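Local atomic coordinates of beta-1,3-glucanosyltransferase (Rhizomucor miehei CAU432, PDB entry 4WTP), a protein that belongs to glycoside hydrolase family 17 and is built on a parallel (beta/alpha)8 barrel. Residues M98-R102 with P103-D107; A146-I149 with K150-E154. All blocks are in the same frame, centred on the assembly; numbering follows the deposited sequence.

Contact 1 (M98-R102 with P103-D107); sequences MWIDR and PDTFD. With EDO (1,2-ethanediol), chain C.
T105 turns its side chain back onto the loop just before its helix, and its hydroxyl meets that loop twice. T105 OG1 accepts the backbone N-H of D101 (D101 N to OG1 2.8 Å, 152° at the hydrogen) and donates to R102 O, a very short contact of 2.5 Å. R102 O also takes the backbone N-H of T105, with N to O 2.8 Å. The torsion chi1 of 64° sets OG1 between the backbone N and the carbonyl carbon of T105, while T105 CG2 falls beside the N, 3.6 Å from R102 CG and over one face of the guanidinium. The turn exemplifies a beta-to-alpha connection of a (beta/alpha) barrel, joining strand 93-98 to helix 104-119. Alongside it, I100 and F106 supply the apolar part: their side chains meet at about a right angle, with I100 CD1 3.6 Å from F106 CE1 and I100 CB over one face of the ring, toward its rim. The carboxylate of D101, whose OD1 also touches T105 CG2, is fixed at both oxygens by its neighbours. D101 OD1 accepts the backbone N-H of R102 (R102 N to OD1 2.6 Å), and D101 OD2 accepts W99 NE1, from above the carboxylate plane, at 2.8 Å. A 1,2-ethanediol, probably from the crystallisation liquor, lies at the edge of the F106 ring and bonds weakly through O2 to D101 O. Farther back, W99 N pairs with E109 OE1 on helix 104-119.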
ATOM      1  N   MET A  98      -5.856  -7.814   1.923  1.00 14.00           N
ATOM      2  CA  MET A  98      -7.034  -8.553   1.488  1.00 15.80           C
ATOM      3  C   MET A  98      -7.811  -7.653   0.558  1.00 17.25           C
ATOM      4  O   MET A  98      -8.014  -6.465   0.855  1.00 17.75           O
ATOM      5  CB  MET A  98      -7.931  -8.907   2.681  1.00 15.82           C
ATOM      6  CG  MET A  98      -7.238  -9.713   3.782  1.00 16.54           C
ATOM      7  SD  MET A  98      -8.282 -10.118   5.222  1.00 16.23           S
ATOM      8  CE  MET A  98      -9.320 -11.438   4.523  1.00 17.42           C
ATOM      9  N   TRP A  99      -8.242  -8.197  -0.577  1.00 16.29           N
ATOM     10  CA  TRP A  99      -8.998  -7.412  -1.542  1.00 16.92           C
ATOM     11  C   TRP A  99     -10.463  -7.726  -1.486  1.00 17.78           C
ATOM     12  O   TRP A  99     -10.910  -8.738  -2.044  1.00 21.37           O
ATOM     13  CB  TRP A  99      -8.464  -7.565  -2.972  1.00 17.49           C
ATOM     14  CG  TRP A  99      -9.111  -6.526  -3.823  1.00 19.11           C
ATOM     15  CD1 TRP A  99     -10.217  -6.669  -4.635  1.00 22.42           C
ATOM     16  CD2 TRP A  99      -8.794  -5.120  -3.830  1.00 19.41           C
ATOM     17  NE1 TRP A  99     -10.568  -5.462  -5.186  1.00 26.36           N
ATOM     18  CE2 TRP A  99      -9.747  -4.489  -4.732  1.00 23.60           C
ATOM     19  CE3 TRP A  99      -7.829  -4.347  -3.211  1.00 22.03           C
ATOM     20  CZ2 TRP A  99      -9.710  -3.132  -4.994  1.00 24.67           C
ATOM     21  CZ3 TRP A  99      -7.793  -2.987  -3.482  1.00 21.82           C
ATOM     22  CH2 TRP A  99      -8.702  -2.397  -4.364  1.00 22.74           C
ATOM     23  N   ILE A 100     -11.218  -6.892  -0.782  1.00 18.03           N
ATOM     24  CA  ILE A 100     -12.650  -7.115  -0.635  1.00 18.79           C
ATOM     25  C   ILE A 100     -13.395  -5.998  -1.353  1.00 20.61           C
ATOM     26  O   ILE A 100     -13.023  -4.836  -1.255  1.00 19.29           O
ATOM     27  CB  ILE A 100     -13.093  -7.308   0.833  1.00 20.37           C
ATOM     28  CG1 ILE A 100     -12.548  -6.164   1.684  1.00 20.91           C
ATOM     29  CG2 ILE A 100     -12.607  -8.657   1.428  1.00 19.25           C
ATOM     30  CD1 ILE A 100     -13.083  -6.144   3.098  1.00 22.81           C
ATOM     31  N   ASP A 101     -14.391  -6.400  -2.144  1.00 19.80           N
ATOM     32  CA  ASP A 101     -15.316  -5.463  -2.816  1.00 22.83           C
ATOM     33  C   ASP A 101     -16.684  -6.103  -3.103  1.00 24.21           C
ATOM     34  O   ASP A 101     -17.645  -5.870  -2.362  1.00 25.14           O
ATOM     35  CB  ASP A 101     -14.685  -4.796  -4.056  1.00 25.30           C
ATOM     36  CG  ASP A 101     -14.033  -5.780  -4.993  1.00 26.77           C
ATOM     37  OD1 ASP A 101     -14.299  -7.003  -4.909  1.00 32.07           O
ATOM     38  OD2 ASP A 101     -13.248  -5.308  -5.846  1.00 29.77           O
ATOM     39  N   ARG A 102     -16.768  -6.981  -4.102  1.00 24.73           N
ATOM     40  CA  ARG A 102     -18.056  -7.633  -4.387  1.00 24.74           C
ATOM     41  C   ARG A 102     -18.346  -8.663  -3.284  1.00 24.64           C
ATOM     42  O   ARG A 102     -17.399  -9.199  -2.669  1.00 25.85           O
ATOM     43  CB  ARG A 102     -18.071  -8.252  -5.790  1.00 30.88           C
ATOM     44  CG  ARG A 102     -17.245  -9.510  -5.962  1.00 37.32           C
ATOM     45  CD  ARG A 102     -17.604 -10.186  -7.284  1.00 41.31           C
ATOM     46  NE  ARG A 102     -17.007 -11.513  -7.434  1.00 76.51           N
ATOM     47  CZ  ARG A 102     -15.735 -11.747  -7.768  1.00 50.38           C
ATOM     48  NH1 ARG A 102     -14.906 -10.730  -7.983  1.00 56.88           N
ATOM     49  NH2 ARG A 102     -15.292 -12.991  -7.885  1.00 55.59           N
ATOM     50  N   PRO A 103     -19.644  -8.918  -2.999  1.00 22.75           N
ATOM     51  CA  PRO A 103     -20.104  -9.839  -1.943  1.00 29.27           C
ATOM     52  C   PRO A 103     -19.316 -11.157  -1.798  1.00 27.06           C
ATOM     53  O   PRO A 103     -18.992 -11.537  -0.682  1.00 29.98           O
ATOM     54  CB  PRO A 103     -21.549 -10.106  -2.345  1.00 31.33           C
ATOM     55  CG  PRO A 103     -21.982  -8.798  -2.941  1.00 31.80           C
ATOM     56  CD  PRO A 103     -20.761  -8.141  -3.551  1.00 33.73           C
ATOM     57  N   ASP A 104     -18.999 -11.823  -2.905  1.00 25.45           N
ATOM     58  CA  ASP A 104     -18.286 -13.108  -2.814  1.00 25.72           C
ATOM     59  C   ASP A 104     -16.895 -12.944  -2.214  1.00 22.56           C
ATOM     60  O   ASP A 104     -16.358 -13.883  -1.631  1.00 23.07           O
ATOM     61  CB  ASP A 104     -18.211 -13.816  -4.173  1.00 29.47           C
ATOM     62  CG  ASP A 104     -19.468 -14.607  -4.497  1.00 36.56           C
ATOM     63  OD1 ASP A 104     -20.328 -14.779  -3.606  1.00 37.25           O
ATOM     64  OD2 ASP A 104     -19.599 -15.070  -5.655  1.00 44.40           O
ATOM     65  N   THR A 105     -16.325 -11.744  -2.300  1.00 23.03           N
ATOM     66  CA  THR A 105     -14.954 -11.541  -1.871  1.00 22.88           C
ATOM     67  C   THR A 105     -14.754 -11.686  -0.366  1.00 20.64           C
ATOM     68  O   THR A 105     -13.652 -12.014   0.053  1.00 21.22           O
ATOM     69  CB  THR A 105     -14.384 -10.188  -2.345  1.00 22.04           C
ATOM     70  OG1 THR A 105     -15.113  -9.097  -1.754  1.00 22.04           O
ATOM     71  CG2 THR A 105     -14.405 -10.123  -3.861  1.00 23.13           C
ATOM     72  N   PHE A 106     -15.783 -11.403   0.435  1.00 20.55           N
ATOM     73  CA  PHE A 106     -15.612 -11.449   1.911  1.00 20.84           C
ATOM     74  C   PHE A 106     -15.304 -12.870   2.363  1.00 19.84           C
ATOM     75  O   PHE A 106     -14.290 -13.123   2.995  1.00 16.65           O
ATOM     76  CB  PHE A 106     -16.839 -10.905   2.634  1.00 21.66           C
ATOM     77  CG  PHE A 106     -17.033  -9.422   2.461  1.00 24.99           C
ATOM     78  CD1 PHE A 106     -16.379  -8.543   3.296  1.00 21.99           C
ATOM     79  CD2 PHE A 106     -17.860  -8.910   1.456  1.00 26.71           C
ATOM     80  CE1 PHE A 106     -16.552  -7.180   3.151  1.00 24.72           C
ATOM     81  CE2 PHE A 106     -18.030  -7.544   1.304  1.00 29.05           C
ATOM     82  CZ  PHE A 106     -17.370  -6.677   2.154  1.00 25.82           C
ATOM     83  N   ASP A 107     -16.172 -13.819   2.027  1.00 20.97           N
ATOM     84  CA  ASP A 107     -15.927 -15.198   2.421  1.00 21.08           C
ATOM     85  C   ASP A 107     -14.737 -15.780   1.692  1.00 19.67           C
ATOM     86  O   ASP A 107     -13.967 -16.549   2.273  1.00 19.59           O
ATOM     87  CB  ASP A 107     -17.138 -16.085   2.134  1.00 22.76           C
ATOM     88  CG  ASP A 107     -18.232 -15.958   3.188  1.00 30.29           C
ATOM     89  OD1 ASP A 107     -17.937 -15.511   4.316  1.00 33.03           O
ATOM     90  OD2 ASP A 107     -19.392 -16.319   2.886  1.00 36.62           O
TER
HETATM   91  C1  EDO C 302     -20.767  -5.079  -3.593  0.84 25.16           C
HETATM   92  O1  EDO C 302     -22.173  -5.341  -3.436  0.84 27.04           O
HETATM   93  C2  EDO C 302     -20.167  -4.867  -2.226  0.84 23.22           C
HETATM   94  O2  EDO C 302     -20.031  -6.097  -1.512  0.84 25.71           O

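Contact 2 (A146-I149 with K150-E154)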
ATOM      1  N   ALA A 146     -16.865  -3.517  10.042  1.00 13.22           N
ATOM      2  CA  ALA A 146     -16.350  -3.691  11.398  1.00 14.11           C
ATOM      3  C   ALA A 146     -16.475  -5.140  11.881  1.00 14.43           C
ATOM      4  O   ALA A 146     -15.521  -5.723  12.435  1.00 15.04           O
ATOM      5  CB  ALA A 146     -17.064  -2.765  12.363  1.00 14.93           C
ATOM      6  N   ASN A 147     -17.649  -5.739  11.651  1.00 14.17           N
ATOM      7  CA  ASN A 147     -17.850  -7.145  12.003  1.00 15.99           C
ATOM      8  C   ASN A 147     -16.877  -8.088  11.283  1.00 14.20           C
ATOM      9  O   ASN A 147     -16.362  -9.049  11.882  1.00 16.63           O
ATOM     10  CB  ASN A 147     -19.290  -7.528  11.702  1.00 16.55           C
ATOM     11  CG  ASN A 147     -20.274  -6.831  12.632  1.00 19.11           C
ATOM     12  OD1 ASN A 147     -19.884  -6.258  13.660  1.00 18.96           O
ATOM     13  ND2 ASN A 147     -21.544  -6.855  12.265  1.00 21.35           N
ATOM     14  N   TYR A 148     -16.622  -7.823  10.001  1.00 13.90           N
ATOM     15  CA  TYR A 148     -15.726  -8.658   9.232  1.00 13.65           C
ATOM     16  C   TYR A 148     -14.294  -8.521   9.788  1.00 14.07           C
ATOM     17  O   TYR A 148     -13.579  -9.530   9.953  1.00 14.67           O
ATOM     18  CB  TYR A 148     -15.777  -8.224   7.771  1.00 13.70           C
ATOM     19  CG  TYR A 148     -14.951  -9.057   6.835  1.00 13.08           C
ATOM     20  CD1 TYR A 148     -15.358 -10.328   6.468  1.00 15.99           C
ATOM     21  CD2 TYR A 148     -13.761  -8.573   6.307  1.00 13.25           C
ATOM     22  CE1 TYR A 148     -14.618 -11.089   5.571  1.00 16.91           C
ATOM     23  CE2 TYR A 148     -13.002  -9.335   5.438  1.00 12.94           C
ATOM     24  CZ  TYR A 148     -13.443 -10.584   5.061  1.00 15.64           C
ATOM     25  OH  TYR A 148     -12.685 -11.306   4.186  1.00 16.49           O
ATOM     26  N   ILE A 149     -13.888  -7.289  10.097  1.00 13.13           N
ATOM     27  CA  ILE A 149     -12.573  -7.060  10.693  1.00 14.18           C
ATOM     28  C   ILE A 149     -12.422  -7.828  11.997  1.00 15.43           C
ATOM     29  O   ILE A 149     -11.381  -8.455  12.256  1.00 15.96           O
ATOM     30  CB  ILE A 149     -12.293  -5.547  10.902  1.00 14.65           C
ATOM     31  CG1 ILE A 149     -12.247  -4.843   9.547  1.00 15.83           C
ATOM     32  CG2 ILE A 149     -11.019  -5.348  11.734  1.00 15.25           C
ATOM     33  CD1 ILE A 149     -12.388  -3.331   9.613  1.00 17.22           C
ATOM     34  N   LYS A 150     -13.454  -7.766  12.833  1.00 15.47           N
ATOM     35  CA  LYS A 150     -13.443  -8.487  14.101  1.00 16.80           C
ATOM     36  C   LYS A 150     -13.180  -9.990  13.861  1.00 17.36           C
ATOM     37  O   LYS A 150     -12.367 -10.615  14.564  1.00 20.23           O
ATOM     38  CB  LYS A 150     -14.783  -8.265  14.819  1.00 19.02           C
ATOM     39  CG  LYS A 150     -14.958  -8.983  16.151  1.00 25.39           C
ATOM     40  CD  LYS A 150     -16.125  -8.387  16.933  1.00 28.19           C
ATOM     41  CE  LYS A 150     -17.209  -7.786  16.034  1.00 30.23           C
ATOM     42  NZ  LYS A 150     -18.274  -8.747  15.633  1.00 32.77           N
ATOM     43  N   GLN A 151     -13.879 -10.573  12.882  1.00 15.86           N
ATOM     44  CA  GLN A 151     -13.703 -11.991  12.517  1.00 17.51           C
ATOM     45  C   GLN A 151     -12.296 -12.290  11.988  1.00 16.84           C
ATOM     46  O   GLN A 151     -11.688 -13.300  12.329  1.00 18.63           O
ATOM     47  CB  GLN A 151     -14.764 -12.420  11.504  1.00 19.52           C
ATOM     48  CG  GLN A 151     -16.167 -12.454  12.098  1.00 22.65           C
ATOM     49  CD  GLN A 151     -17.273 -12.360  11.059  1.00 28.97           C
ATOM     50  OE1 GLN A 151     -17.021 -12.217   9.858  1.00 30.12           O
ATOM     51  NE2 GLN A 151     -18.519 -12.441  11.522  1.00 32.11           N
ATOM     52  N   VAL A 152     -11.741 -11.401  11.167  1.00 16.31           N
ATOM     53  CA  VAL A 152     -10.385 -11.565  10.675  1.00 16.55           C
ATOM     54  C   VAL A 152      -9.347 -11.490  11.801  1.00 15.83           C
ATOM     55  O   VAL A 152      -8.409 -12.313  11.866  1.00 16.74           O
ATOM     56  CB  VAL A 152     -10.075 -10.554   9.545  1.00 17.37           C
ATOM     57  CG1 VAL A 152      -8.609 -10.604   9.177  1.00 18.06           C
ATOM     58  CG2 VAL A 152     -10.961 -10.842   8.335  1.00 17.99           C
ATOM     59  N   LYS A 153      -9.519 -10.518  12.694  1.00 16.20           N
ATOM     60  CA  LYS A 153      -8.633 -10.369  13.838  1.00 18.01           C
ATOM     61  C   LYS A 153      -8.562 -11.644  14.686  1.00 19.48           C
ATOM     62  O   LYS A 153      -7.483 -12.039  15.130  1.00 19.62           O
ATOM     63  CB  LYS A 153      -9.002  -9.147  14.703  1.00 19.33           C
ATOM     64  CG  LYS A 153      -8.018  -8.948  15.842  1.00 22.46           C
ATOM     65  CD  LYS A 153      -8.062  -7.565  16.470  1.00 25.42           C
ATOM     66  CE  LYS A 153      -7.069  -7.513  17.620  1.00 25.84           C
ATOM     67  NZ  LYS A 153      -7.232  -6.298  18.464  1.00 26.67           N
ATOM     68  N   GLU A 154      -9.701 -12.301  14.870  1.00 19.43           N
ATOM     69  CA  GLU A 154      -9.743 -13.541  15.651  1.00 20.47           C
ATOM     70  C   GLU A 154      -8.911 -14.644  15.012  1.00 20.90           C
ATOM     71  O   GLU A 154      -8.392 -15.513  15.706  1.00 23.07           O
ATOM     72  CB  GLU A 154     -11.188 -13.977  15.855  1.00 23.63           C
ATOM     73  CG  GLU A 154     -11.979 -13.054  16.775  1.00 29.55           C
ATOM     74  CD  GLU A 154     -13.477 -13.284  16.708  1.00 33.10           C
ATOM     75  OE1 GLU A 154     -13.920 -14.184  15.960  1.00 35.22           O
ATOM     76  OE2 GLU A 154     -14.223 -12.573  17.420  1.00 35.23           O
TER
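Y148 and V152 meet because of how each leaves the backbone: the tyrosine has CG anti to its N (chi1 -177°), and the valine puts CG1 in the same anti position, which places CG2 beside its own N. That methyl then lies over one face of the tyrosine ring, an i to i+4 CH-pi contact along the alpha helix 142-156, which links strands 125-132 and 163-167 in a beta-alpha-beta unit of the barrel. V152 CG2 stands 4.1 Å from the centroid of the Y148 ring and 21° off the ring normal, displaced toward the rim, and its closest ring atom is Y148 CE2 at 3.9 Å. The same methyl also approaches the backbone, with V152 CG2 3.3 Å from Y148 O. Four main-chain bonds between the segments, of the usual i to i+4 pattern, set the spacing for these side chains. V152 N reaches Y148 O at 2.9 Å, and K153 N reaches I149 O at 2.8 Å; K150 N to A146 O and Q151 N to N147 O follow the same pattern. Strand 125-132 receives Y148, I149 and V152 through V130, which marks the buried side of the helix. K153 runs out extended to a salt bridge between its NZ and D181 OD1. On a more exposed flank, Q151 lays its aliphatic part along the backbone, Q151 CG 3.4 Å from N147 O. K150 and N147 lie side by side and point the same way. The amide oxygen OD1 of N147 is already bonded to Q143 NE2, and the lysine chain, bent at chi3 (29°) and again at chi4, curls back toward it until K150 NZ is 3.6 Å from N147 OD1.

Contacts 1 and 2 follow one another along the chain, their centres about 13 Å apart, and meet where helix 142-156 packs beside the start of helix 104-119. Y148 makes most of the join: its OH lies 2.7 Å from F106 O, a probable hydrogen bond, and its ring meets that of F106 edge-to-face. M98 adds packing from the end of strand 93-98, with M98 CE 3.4 Å from Y148 OH and M98 SD 4.0 Å from V152 CG1. I100 CG2 also touches Y148 OH, at 3.8 Å. The 1,2-ethanediol belongs to contact 1 alone, beside D101 and P103.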